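Local coordinates for protein endoglucanase E (Clostridium thermocellum, PDB 2WAO) that probably deacetylates plant cell-wall polysaccharides through its family 2 carbohydrate esterase domain, which also binds cello-oligosaccharides, alongside an endo-1,4-beta-glucanase activity, at residues A[133-138]-A[314-319]; A[154-157]-A[163-166]. All coordinates share one frame; numbering follows the deposited sequence. Where two conformers were deposited one is given.

Both contacts belong to the esterase domain and differ in depth. Interaction 1 is buried: the turn that follows helix 131-134 meets helix 313-331 through one imidazole, with van der Waals contacts and a bridging water, while its Y136 reaches into the glycan pocket. Interaction 2 lies at the surface, where an arginine near the end of helix 158-165 folds back on the loop leading into that helix; here charge, stacking and paired hydrogen bonds do the work. Their centres are about 10 Å apart and they touch: the M156 carbonyl oxygen of 154-157 packs against H316 CB and lies 3.3 Å from N138 ND2, a weak hydrogen bond.

Interaction 1 of 2, residues A[133-138]-A[314-319]; sequences TCAYGN and ATHQLM. With BGC (beta-D-glucopyranose), chain B; BGC (beta-D-glucopyranose), chain C.
The imidazole of H316 is met obliquely by A135 and N138, with N138 CB 3.8 Å from H316 CD2 and A135 CA 3.9 Å from H316 NE2. A water at the ring edge, in plane, joins H316 NE2 to Y136 O, 2.8 Å from each. The Y136 ring, with CG anti to the backbone N (chi1 -180°), leads away to the glycan: O6 of the chain B glucose approaches obliquely, 3.4 Å from Y136 CE1, and O5 of the chain C glucose lies at the ring edge, in plane. The ring stacks on H310, and its hydroxyl bonds to D308.

H316 ND1 is hydrogen-bonded to Y158 N, so both imidazole nitrogens have polar partners and the ring's rotation is fixed. The N138 amide stands at 82° to the imidazole, its OD1 taking N153 N-H.

Helix 131-134 starts at S131 of the Gly-Asp-Ser sequence of GDSL (SGNH) hydrolases; S131, probably the nucleophile, and H310 both bind the glycan. The helix finishes in a Schellman motif, with A135 the first residue past it, at positive phi, and starting a type II turn. Y136 faces the pocket, A135 and N138 meet helix 313-331, and T133 touches Y158 of helix 158-165.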
loop_
_atom_site.group_PDB
_atom_site.type_symbol
_atom_site.label_atom_id
_atom_site.label_comp_id
_atom_site.label_asym_id
_atom_site.label_seq_id
_atom_site.Cartn_x
_atom_site.Cartn_y
_atom_site.Cartn_z
ATOM N N THR A 133 -3.506 -3.694 -4.520
ATOM C CA THR A 133 -3.010 -2.563 -3.694
ATOM C C THR A 133 -1.512 -2.422 -3.625
ATOM O O THR A 133 -0.984 -1.314 -3.512
ATOM C CB THR A 133 -3.880 -2.231 -2.399
ATOM O OG1 THR A 133 -3.136 -1.889 -1.205
ATOM C CG2 THR A 133 -5.040 -3.009 -2.245
ATOM N N CYS A 134 -0.823 -3.525 -3.850
ATOM C CA CYS A 134 0.641 -3.530 -4.131
ATOM C C CYS A 134 1.006 -2.837 -5.467
ATOM O O CYS A 134 2.179 -2.494 -5.676
ATOM C CB CYS A 134 1.150 -4.992 -4.165
ATOM S SG CYS A 134 1.179 -5.756 -2.517
ATOM N N ALA A 135 0.022 -2.673 -6.361
ATOM C CA ALA A 135 0.236 -2.170 -7.731
ATOM C C ALA A 135 1.162 -3.123 -8.526
ATOM O O ALA A 135 1.937 -2.649 -9.370
ATOM C CB ALA A 135 0.830 -0.752 -7.747
ATOM N N TYR A 136 1.098 -4.427 -8.220
ATOM C CA TYR A 136 1.709 -5.495 -9.051
ATOM C C TYR A 136 1.540 -5.157 -10.548
ATOM O O TYR A 136 0.410 -4.954 -11.057
ATOM C CB TYR A 136 0.973 -6.797 -8.719
ATOM C CG TYR A 136 1.370 -8.100 -9.404
ATOM C CD1 TYR A 136 1.642 -9.237 -8.623
ATOM C CD2 TYR A 136 1.348 -8.238 -10.792
ATOM C CE1 TYR A 136 1.941 -10.428 -9.196
ATOM C CE2 TYR A 136 1.692 -9.488 -11.412
ATOM C CZ TYR A 136 1.926 -10.562 -10.591
ATOM O OH TYR A 136 2.204 -11.797 -11.131
ATOM N N GLY A 137 2.678 -5.046 -11.233
ATOM C CA GLY A 137 2.667 -4.995 -12.710
ATOM C C GLY A 137 2.171 -3.703 -13.328
ATOM O O GLY A 137 1.971 -3.651 -14.562
ATOM N N ASN A 138 1.949 -2.659 -12.513
ATOM C CA ASN A 138 1.245 -1.463 -13.029
ATOM C C ASN A 138 2.049 -0.650 -14.068
ATOM O O ASN A 138 1.458 0.131 -14.846
ATOM C CB ASN A 138 0.599 -0.602 -11.913
ATOM C CG ASN A 138 1.613 0.234 -11.157
ATOM O OD1 ASN A 138 2.804 -0.083 -11.170
ATOM N ND2 ASN A 138 1.148 1.304 -10.468
ATOM N N ALA A 314 -3.618 3.843 -15.691
ATOM C CA ALA A 314 -4.912 4.441 -15.970
ATOM C C ALA A 314 -6.072 3.883 -15.138
ATOM O O ALA A 314 -6.931 4.637 -14.663
ATOM C CB ALA A 314 -5.223 4.348 -17.510
ATOM N N THR A 315 -6.097 2.560 -14.984
ATOM C CA THR A 315 -7.123 1.899 -14.188
ATOM C C THR A 315 -6.958 2.300 -12.683
ATOM O O THR A 315 -7.956 2.642 -12.038
ATOM C CB THR A 315 -7.060 0.387 -14.364
ATOM O OG1 THR A 315 -7.456 0.026 -15.716
ATOM C CG2 THR A 315 -8.032 -0.312 -13.362
ATOM N N HIS A 316 -5.722 2.337 -12.180
ATOM C CA HIS A 316 -5.462 2.856 -10.820
ATOM C C HIS A 316 -5.972 4.279 -10.642
ATOM O O HIS A 316 -6.563 4.596 -9.611
ATOM C CB HIS A 316 -3.980 2.761 -10.440
ATOM C CG HIS A 316 -3.539 1.381 -10.035
ATOM N ND1 HIS A 316 -3.711 0.897 -8.752
ATOM C CD2 HIS A 316 -2.891 0.400 -10.724
ATOM C CE1 HIS A 316 -3.166 -0.307 -8.655
ATOM N NE2 HIS A 316 -2.692 -0.650 -9.845
ATOM N N GLN A 317 -5.771 5.128 -11.662
ATOM C CA GLN A 317 -6.255 6.480 -11.602
ATOM C C GLN A 317 -7.782 6.520 -11.506
ATOM O O GLN A 317 -8.288 7.227 -10.685
ATOM C CB GLN A 317 -5.706 7.331 -12.757
ATOM C CG GLN A 317 -4.195 7.538 -12.581
ATOM C CD GLN A 317 -3.551 8.199 -13.766
ATOM O OE1 GLN A 317 -3.751 7.785 -14.910
ATOM N NE2 GLN A 317 -2.752 9.237 -13.503
ATOM N N LEU A 318 -8.486 5.754 -12.331
ATOM C CA LEU A 318 -9.959 5.669 -12.243
ATOM C C LEU A 318 -10.427 5.227 -10.838
ATOM O O LEU A 318 -11.419 5.732 -10.297
ATOM C CB LEU A 318 -10.520 4.687 -13.272
ATOM C CG LEU A 318 -10.458 5.105 -14.761
ATOM C CD1 LEU A 318 -11.180 4.072 -15.594
ATOM C CD2 LEU A 318 -11.041 6.547 -14.936
ATOM N N MET A 319 -9.757 4.231 -10.296
ATOM C CA MET A 319 -10.085 3.723 -8.953
ATOM C C MET A 319 -9.889 4.828 -7.928
ATOM O O MET A 319 -10.738 5.053 -7.031
ATOM C CB MET A 319 -9.179 2.538 -8.659
ATOM C CG MET A 319 -9.487 1.300 -9.438
ATOM S SD MET A 319 -8.249 -0.036 -9.097
ATOM C CE MET A 319 -8.761 -0.533 -7.481
HETATM C C2 BGC B . -0.220 -14.633 -11.616
HETATM C C3 BGC B . 0.452 -15.212 -10.380
HETATM C C4 BGC B . 0.272 -14.254 -9.197
HETATM C C5 BGC B . -1.235 -13.972 -9.008
HETATM C C6 BGC B . -1.587 -13.087 -7.796
HETATM C C1 BGC B . -1.677 -14.304 -11.306
HETATM O O2 BGC B . -0.081 -15.553 -12.703
HETATM O O3 BGC B . 1.848 -15.408 -10.640
HETATM O O4 BGC B . 0.707 -15.012 -8.182
HETATM O O5 BGC B . -1.746 -13.406 -10.213
HETATM O O6 BGC B . -0.951 -11.831 -7.947
HETATM C C2 BGC C . 1.776 -15.228 -6.016
HETATM C C3 BGC C . 2.865 -14.605 -5.134
HETATM C C4 BGC C . 4.100 -14.235 -5.958
HETATM C C5 BGC C . 3.670 -13.299 -7.070
HETATM C C6 BGC C . 4.862 -12.763 -7.883
HETATM C C1 BGC C . 1.565 -14.359 -7.251
HETATM O O2 BGC C . 0.557 -15.398 -5.305
HETATM O O3 BGC C . 3.160 -15.445 -4.036
HETATM O O4 BGC C . 5.019 -13.537 -5.142
HETATM O O5 BGC C . 2.805 -14.084 -7.873
HETATM O O6 BGC C . 5.256 -13.699 -8.851
HETATM O O HOH W 1 -1.550 -2.984 -10.815
#

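Interaction 2 of 2, residues A[154-157]-A[163-166]; sequences SYMS and ARNL. With FMT (formic acid), chain I.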
loop_
_atom_site.group_PDB
_atom_site.type_symbol
_atom_site.label_atom_id
_atom_site.label_comp_id
_atom_site.label_asym_id
_atom_site.label_seq_id
_atom_site.Cartn_x
_atom_site.Cartn_y
_atom_site.Cartn_z
ATOM N N SER A 154 4.115 1.117 -6.489
ATOM C CA SER A 154 3.090 1.496 -5.501
ATOM C C SER A 154 2.851 3.008 -5.372
ATOM O O SER A 154 1.821 3.408 -4.837
ATOM C CB SER A 154 3.356 0.902 -4.120
ATOM O OG SER A 154 4.592 1.394 -3.662
ATOM N N TYR A 155 3.793 3.826 -5.841
ATOM C CA TYR A 155 3.577 5.295 -5.819
ATOM C C TYR A 155 2.385 5.649 -6.714
ATOM O O TYR A 155 1.712 6.654 -6.472
ATOM C CB TYR A 155 4.824 6.058 -6.323
ATOM C CG TYR A 155 4.769 7.574 -6.085
ATOM C CD1 TYR A 155 4.967 8.093 -4.799
ATOM C CD2 TYR A 155 4.512 8.466 -7.144
ATOM C CE1 TYR A 155 4.946 9.455 -4.572
ATOM C CE2 TYR A 155 4.479 9.842 -6.932
ATOM C CZ TYR A 155 4.715 10.319 -5.645
ATOM O OH TYR A 155 4.692 11.662 -5.417
ATOM N N MET A 156 2.132 4.827 -7.749
ATOM C CA MET A 156 1.002 5.059 -8.677
ATOM C C MET A 156 -0.123 3.995 -8.476
ATOM O O MET A 156 -0.882 3.663 -9.402
ATOM C CB MET A 156 1.473 5.173 -10.128
ATOM C CG MET A 156 2.339 6.436 -10.402
ATOM S SD MET A 156 1.457 7.967 -9.989
ATOM C CE MET A 156 0.255 8.018 -11.305
ATOM N N SER A 157 -0.188 3.432 -7.255
ATOM C CA SER A 157 -1.338 2.600 -6.875
ATOM C C SER A 157 -2.535 3.508 -6.620
ATOM O O SER A 157 -2.383 4.703 -6.280
ATOM C CB SER A 157 -1.046 1.799 -5.612
ATOM O OG SER A 157 -1.054 2.642 -4.476
ATOM N N ALA A 163 -4.521 8.811 -1.358
ATOM C CA ALA A 163 -3.933 9.480 -0.210
ATOM C C ALA A 163 -3.400 10.873 -0.587
ATOM O O ALA A 163 -3.650 11.829 0.154
ATOM C CB ALA A 163 -2.853 8.614 0.472
ATOM N N ARG A 164 -2.710 10.992 -1.726
ATOM C CA ARG A 164 -2.206 12.310 -2.138
ATOM C C ARG A 164 -3.424 13.203 -2.438
ATOM O O ARG A 164 -3.403 14.374 -2.026
ATOM C CB ARG A 164 -1.269 12.219 -3.350
ATOM C CG ARG A 164 0.062 11.661 -3.037
ATOM C CD ARG A 164 1.029 11.844 -4.205
ATOM N NE ARG A 164 0.620 11.162 -5.434
ATOM C CZ ARG A 164 0.922 9.892 -5.736
ATOM N NH1 ARG A 164 1.585 9.109 -4.873
ATOM N NH2 ARG A 164 0.516 9.393 -6.884
ATOM N N ASN A 165 -4.460 12.683 -3.093
ATOM C CA ASN A 165 -5.675 13.480 -3.413
ATOM C C ASN A 165 -6.251 14.086 -2.130
ATOM O O ASN A 165 -6.695 15.238 -2.129
ATOM C CB ASN A 165 -6.815 12.651 -4.066
ATOM C CG ASN A 165 -6.562 12.276 -5.537
ATOM O OD1 ASN A 165 -7.227 11.353 -6.091
ATOM N ND2 ASN A 165 -5.621 12.947 -6.165
ATOM N N LEU A 166 -6.228 13.309 -1.038
ATOM C CA LEU A 166 -6.832 13.709 0.245
ATOM C C LEU A 166 -5.904 14.398 1.228
ATOM O O LEU A 166 -6.327 14.736 2.347
ATOM C CB LEU A 166 -7.469 12.494 0.942
ATOM C CG LEU A 166 -8.584 11.784 0.159
ATOM C CD1 LEU A 166 -8.839 10.401 0.745
ATOM C CD2 LEU A 166 -9.869 12.576 0.090
HETATM C C FMT I . -1.535 12.010 -8.111
HETATM O O1 FMT I . -0.903 11.149 -8.771
HETATM O O2 FMT I . -1.083 12.703 -7.161
#
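R164 lays its guanidinium flat on the Y155 ring and, with the same group, grips the Y155 backbone oxygen. The planes are 21° apart, and R164 CZ sits 3.9 Å from the ring centroid, a cation-pi contact in which NH1 hangs over the middle of the ring. Both terminal nitrogens take the one carbonyl oxygen end-on: R164 NH1 to Y155 O is 2.9 Å, in the carbonyl plane on a lone pair, and R164 NH2 to Y155 O is 3.0 Å, its donor tilted from that plane. The bonds are somewhat bent, as expected when two donors share one acceptor.

Along another edge, a formate, probably from the crystallisation liquor, pairs with NE and NH2 almost straight on; R164 NE to formate O2 is 2.9 Å with an N-H...O angle of 173°. If ionised, as is likely beside an arginine, it would partly balance the charge. The sulfur of M156 closes in obliquely, M156 SD lying 3.5 Å from R164 NH2, because the methionine chain bends at both chi2 and chi3.

Further out, a bend at chi3 (-62°) turns the arginine tip back to the loop. Y155 also meets W92 edge-to-face, which probably limits the ring's freedom. S154 O receives the N-H of S157; in one of its two conformers S157 OG also bonds to S154 O and caps A160 N of helix 158-165.

The contact therefore ties this helix to its own lead-in loop. Y155 touches strand 52-59 on the N-terminal beta domain, while M156 packs on helix 313-331 and S154 and S157 rest on strand 168-174, an outermost strand of the parallel sheet.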